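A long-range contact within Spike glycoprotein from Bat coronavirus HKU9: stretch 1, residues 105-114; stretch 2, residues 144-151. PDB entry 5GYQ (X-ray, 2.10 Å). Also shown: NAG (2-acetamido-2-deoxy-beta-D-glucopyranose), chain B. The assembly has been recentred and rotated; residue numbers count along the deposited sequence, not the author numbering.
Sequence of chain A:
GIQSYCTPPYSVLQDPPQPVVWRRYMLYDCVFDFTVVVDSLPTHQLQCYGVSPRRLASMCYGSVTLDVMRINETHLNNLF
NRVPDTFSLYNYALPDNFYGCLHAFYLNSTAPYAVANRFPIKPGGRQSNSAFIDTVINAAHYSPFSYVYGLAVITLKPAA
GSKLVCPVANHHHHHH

Stretch 1 105-114: FYLNSTAPYA
Stretch 2 144-151: PFSYVYGL

What fills the apolar centre of the contact? Val148, extended at phi/psi -136/142 with chi1 at 134°, between wells, lies between two side chains of the other stretch. Leu107 (chi1 m, chi2 t) points toward stretch 2 and sets its CD1 3.6 Å from Val148 CG1; the same CD1 is 3.5 Å from Gly150 N. Tyr113 (chi1 t, chi2 42°) also points toward its partner, with its CD1 3.7 Å from Val148 CG2 and its CD2 3.7 Å from Ser146 CB. Phe105 (chi1 p, chi2 94°) folds its ring over Gly150, whose CA stands 3.7 Å from the ring centroid and 17° off the normal, a CH-pi contact. The missing side chain matters here: an ideal CB on Gly150 would fall 2.2 Å from Phe105 CZ, a clash.

How do the backbones hold this packing together? The strands run antiparallel, their N-to-C directions 138° apart and their axes 4.5 Å apart at closest approach. At one end, Phe105 (-134/158) and Gly150 (-79/148) form a hydrogen-bonded pair with CA atoms 5.1 Å apart: Phe105 N donates to Gly150 O at 2.9 Å, and Gly150 N to Phe105 O at 2.8 Å. At the other, Ala111 (-148/175) pairs with Ser146 (-123/141) in the same way, with Ala111 N to Ser146 O and Ser146 N to Ala111 O both 2.9 Å. Between these pairs, Leu107 at -115/-18 and Asn108 at 54/46 depart from extended geometry. Beyond them Val148 N donates to Ser109 O at 2.9 Å, and Thr110 and Tyr147 bring their CA atoms to 3.8 Å as a non-hydrogen-bonded pair. This close approach accompanies a CA-H...O contact from Thr110 CA to Ser146 O, 3.1 Å long.

Which rings pack around the centre? Tyr106 and Tyr149, both chi1 m, make an offset edge-to-face pair: the edge of Tyr149 turns toward the face of Tyr106, with centroids 5.6 Å apart and planes at 76°. Phe145 (chi1 m, chi2 179°) has its CA-to-CB bond sideways, and its ring receives Pro112 over one face. Pro112 CD lies 3.5 Å from the Phe145 centroid, only 6° off the normal, in a second CH-pi contact. Tyr147 (chi1 t, chi2 76°) shares a sheet face with Thr110, whose CG2 meets the ring edge 3.9 Å from Tyr147 CD1.

What lies at the polar edge? Water 1 bridges the stretches where the chain bends, accepting from Leu107 N and donating to Val148 O, each 2.8 Å from the water oxygen; its bond to Tyr147 OH, also 2.8 Å, is weak. Water 2 accepts from Tyr113 N at 3.0 Å and lies 2.8 Å from Pro144 O, one of several acceptors within its reach. The sugar NAG borders the contact beside Tyr113, placing its O5 at the ring edge, 3.5 Å from Tyr113 CE2.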

# COMPACT_ATOMS: atom_id res chain seq x y z
N PHE A 105 -1.56 -8.96 3.51
CA PHE A 105 -2.58 -10.01 3.49
C PHE A 105 -2.20 -11.12 2.51
O PHE A 105 -1.41 -10.91 1.59
CB PHE A 105 -3.94 -9.42 3.12
CG PHE A 105 -3.95 -8.65 1.83
CD1 PHE A 105 -4.31 -9.27 0.64
CD2 PHE A 105 -3.61 -7.31 1.80
CE1 PHE A 105 -4.33 -8.56 -0.55
CE2 PHE A 105 -3.62 -6.60 0.61
CZ PHE A 105 -3.98 -7.23 -0.56
N TYR A 106 -2.77 -12.30 2.72
CA TYR A 106 -2.42 -13.48 1.94
C TYR A 106 -2.95 -13.43 0.51
O TYR A 106 -4.10 -13.05 0.26
CB TYR A 106 -2.93 -14.75 2.64
CG TYR A 106 -2.17 -15.08 3.90
CD1 TYR A 106 -0.99 -15.81 3.86
CD2 TYR A 106 -2.63 -14.66 5.14
CE1 TYR A 106 -0.28 -16.11 5.01
CE2 TYR A 106 -1.94 -14.95 6.30
CZ TYR A 106 -0.76 -15.68 6.23
OH TYR A 106 -0.07 -15.97 7.38
N LEU A 107 -2.10 -13.83 -0.44
CA LEU A 107 -2.48 -13.96 -1.84
C LEU A 107 -2.39 -15.41 -2.27
O LEU A 107 -2.96 -15.80 -3.29
CB LEU A 107 -1.58 -13.10 -2.73
CG LEU A 107 -1.87 -11.60 -2.81
CD1 LEU A 107 -0.82 -10.92 -3.67
CD2 LEU A 107 -3.26 -11.36 -3.38
N ASN A 108 -1.65 -16.20 -1.49
CA ASN A 108 -1.40 -17.61 -1.80
C ASN A 108 -0.83 -17.78 -3.20
O ASN A 108 -1.27 -18.65 -3.96
CB ASN A 108 -2.69 -18.43 -1.65
CG ASN A 108 -3.46 -18.07 -0.39
OD1 ASN A 108 -4.67 -17.85 -0.44
ND2 ASN A 108 -2.76 -18.01 0.74
N SER A 109 0.14 -16.95 -3.54
CA SER A 109 0.69 -16.93 -4.88
C SER A 109 2.20 -16.75 -4.89
O SER A 109 2.73 -15.80 -4.32
CB SER A 109 0.03 -15.81 -5.70
OG SER A 109 0.65 -15.67 -6.97
N THR A 110 2.89 -17.68 -5.54
CA THR A 110 4.31 -17.51 -5.85
C THR A 110 4.43 -17.25 -7.34
O THR A 110 4.08 -18.09 -8.16
CB THR A 110 5.16 -18.73 -5.45
OG1 THR A 110 5.41 -19.54 -6.60
CG2 THR A 110 4.46 -19.55 -4.38
N ALA A 111 4.92 -16.06 -7.69
CA ALA A 111 4.84 -15.59 -9.07
C ALA A 111 6.04 -14.72 -9.43
O ALA A 111 6.89 -14.45 -8.56
CB ALA A 111 3.53 -14.82 -9.28
N PRO A 112 6.14 -14.29 -10.70
CA PRO A 112 7.11 -13.25 -11.04
C PRO A 112 7.00 -12.06 -10.09
O PRO A 112 5.91 -11.56 -9.83
CB PRO A 112 6.71 -12.86 -12.46
CG PRO A 112 6.22 -14.13 -13.05
CD PRO A 112 5.56 -14.90 -11.92
N TYR A 113 8.15 -11.64 -9.57
CA TYR A 113 8.21 -10.59 -8.57
C TYR A 113 9.11 -9.49 -9.11
O TYR A 113 10.34 -9.60 -9.06
CB TYR A 113 8.74 -11.16 -7.25
CG TYR A 113 8.74 -10.23 -6.06
CD1 TYR A 113 7.66 -9.38 -5.81
CD2 TYR A 113 9.79 -10.23 -5.16
CE1 TYR A 113 7.66 -8.53 -4.71
CE2 TYR A 113 9.80 -9.40 -4.06
CZ TYR A 113 8.73 -8.55 -3.83
OH TYR A 113 8.75 -7.72 -2.74
N ALA A 114 8.50 -8.45 -9.66
CA ALA A 114 9.24 -7.42 -10.38
C ALA A 114 9.70 -6.30 -9.44
O ALA A 114 8.92 -5.42 -9.09
CB ALA A 114 8.41 -6.85 -11.51
N PRO A 144 14.21 -15.81 -10.06
CA PRO A 144 13.37 -16.65 -9.20
C PRO A 144 12.02 -16.02 -8.90
O PRO A 144 11.94 -14.82 -8.63
CB PRO A 144 14.19 -16.78 -7.92
CG PRO A 144 15.60 -16.62 -8.35
CD PRO A 144 15.57 -15.66 -9.51
N PHE A 145 10.95 -16.82 -8.97
CA PHE A 145 9.65 -16.33 -8.56
C PHE A 145 9.67 -16.17 -7.04
O PHE A 145 10.50 -16.78 -6.36
CB PHE A 145 8.53 -17.29 -8.98
CG PHE A 145 8.30 -17.34 -10.47
CD1 PHE A 145 7.33 -18.19 -11.00
CD2 PHE A 145 9.04 -16.55 -11.34
CE1 PHE A 145 7.11 -18.25 -12.37
CE2 PHE A 145 8.83 -16.61 -12.71
CZ PHE A 145 7.86 -17.46 -13.22
N SER A 146 8.77 -15.35 -6.52
CA SER A 146 8.67 -15.20 -5.07
C SER A 146 7.27 -15.51 -4.59
O SER A 146 6.29 -15.17 -5.26
CB SER A 146 9.06 -13.78 -4.64
OG SER A 146 10.38 -13.74 -4.14
N TYR A 147 7.19 -16.17 -3.44
CA TYR A 147 5.93 -16.25 -2.71
C TYR A 147 5.62 -14.85 -2.22
O TYR A 147 6.50 -14.17 -1.68
CB TYR A 147 6.00 -17.25 -1.56
CG TYR A 147 4.79 -17.21 -0.66
CD1 TYR A 147 3.59 -17.78 -1.06
CD2 TYR A 147 4.84 -16.59 0.58
CE1 TYR A 147 2.47 -17.74 -0.24
CE2 TYR A 147 3.73 -16.55 1.40
CZ TYR A 147 2.55 -17.13 0.98
OH TYR A 147 1.44 -17.09 1.80
N VAL A 148 4.39 -14.41 -2.39
CA VAL A 148 4.09 -12.99 -2.30
C VAL A 148 2.83 -12.68 -1.49
O VAL A 148 1.84 -13.42 -1.53
CB VAL A 148 3.98 -12.40 -3.73
CG1 VAL A 148 2.76 -11.51 -3.87
CG2 VAL A 148 5.25 -11.65 -4.08
N TYR A 149 2.90 -11.60 -0.73
CA TYR A 149 1.75 -11.07 -0.01
C TYR A 149 1.23 -9.81 -0.69
O TYR A 149 1.97 -9.10 -1.36
CB TYR A 149 2.12 -10.75 1.44
CG TYR A 149 2.66 -11.93 2.21
CD1 TYR A 149 1.82 -12.95 2.62
CD2 TYR A 149 4.00 -12.02 2.53
CE1 TYR A 149 2.30 -14.03 3.33
CE2 TYR A 149 4.50 -13.09 3.23
CZ TYR A 149 3.64 -14.10 3.63
OH TYR A 149 4.13 -15.18 4.33
N GLY A 150 -0.06 -9.55 -0.50
CA GLY A 150 -0.63 -8.27 -0.88
C GLY A 150 -0.28 -7.25 0.19
O GLY A 150 -0.15 -7.60 1.36
N LEU A 151 -0.11 -6.00 -0.22
CA LEU A 151 0.22 -4.93 0.71
C LEU A 151 -0.58 -3.68 0.41
O LEU A 151 -0.52 -3.14 -0.71
CB LEU A 151 1.71 -4.61 0.68
CG LEU A 151 2.12 -3.45 1.60
CD1 LEU A 151 1.97 -3.85 3.06
CD2 LEU A 151 3.54 -2.98 1.32
C1 NAG B . 12.32 -11.56 -2.00
C2 NAG B . 13.16 -12.76 -1.62
C3 NAG B . 14.62 -12.36 -1.55
C4 NAG B . 15.06 -11.73 -2.87
C5 NAG B . 14.08 -10.65 -3.33
C6 NAG B . 14.34 -10.22 -4.76
C7 NAG B . 12.00 -14.47 -0.29
C8 NAG B . 11.62 -14.93 1.08
N2 NAG B . 12.71 -13.34 -0.36
O3 NAG B . 15.38 -13.53 -1.26
O4 NAG B . 16.32 -11.07 -2.71
O5 NAG B . 12.72 -11.11 -3.29
O6 NAG B . 13.47 -9.16 -5.15
O7 NAG B . 11.67 -15.08 -1.30
O HOH W 1 0.39 -14.93 0.35
O HOH W 2 10.69 -13.04 -10.43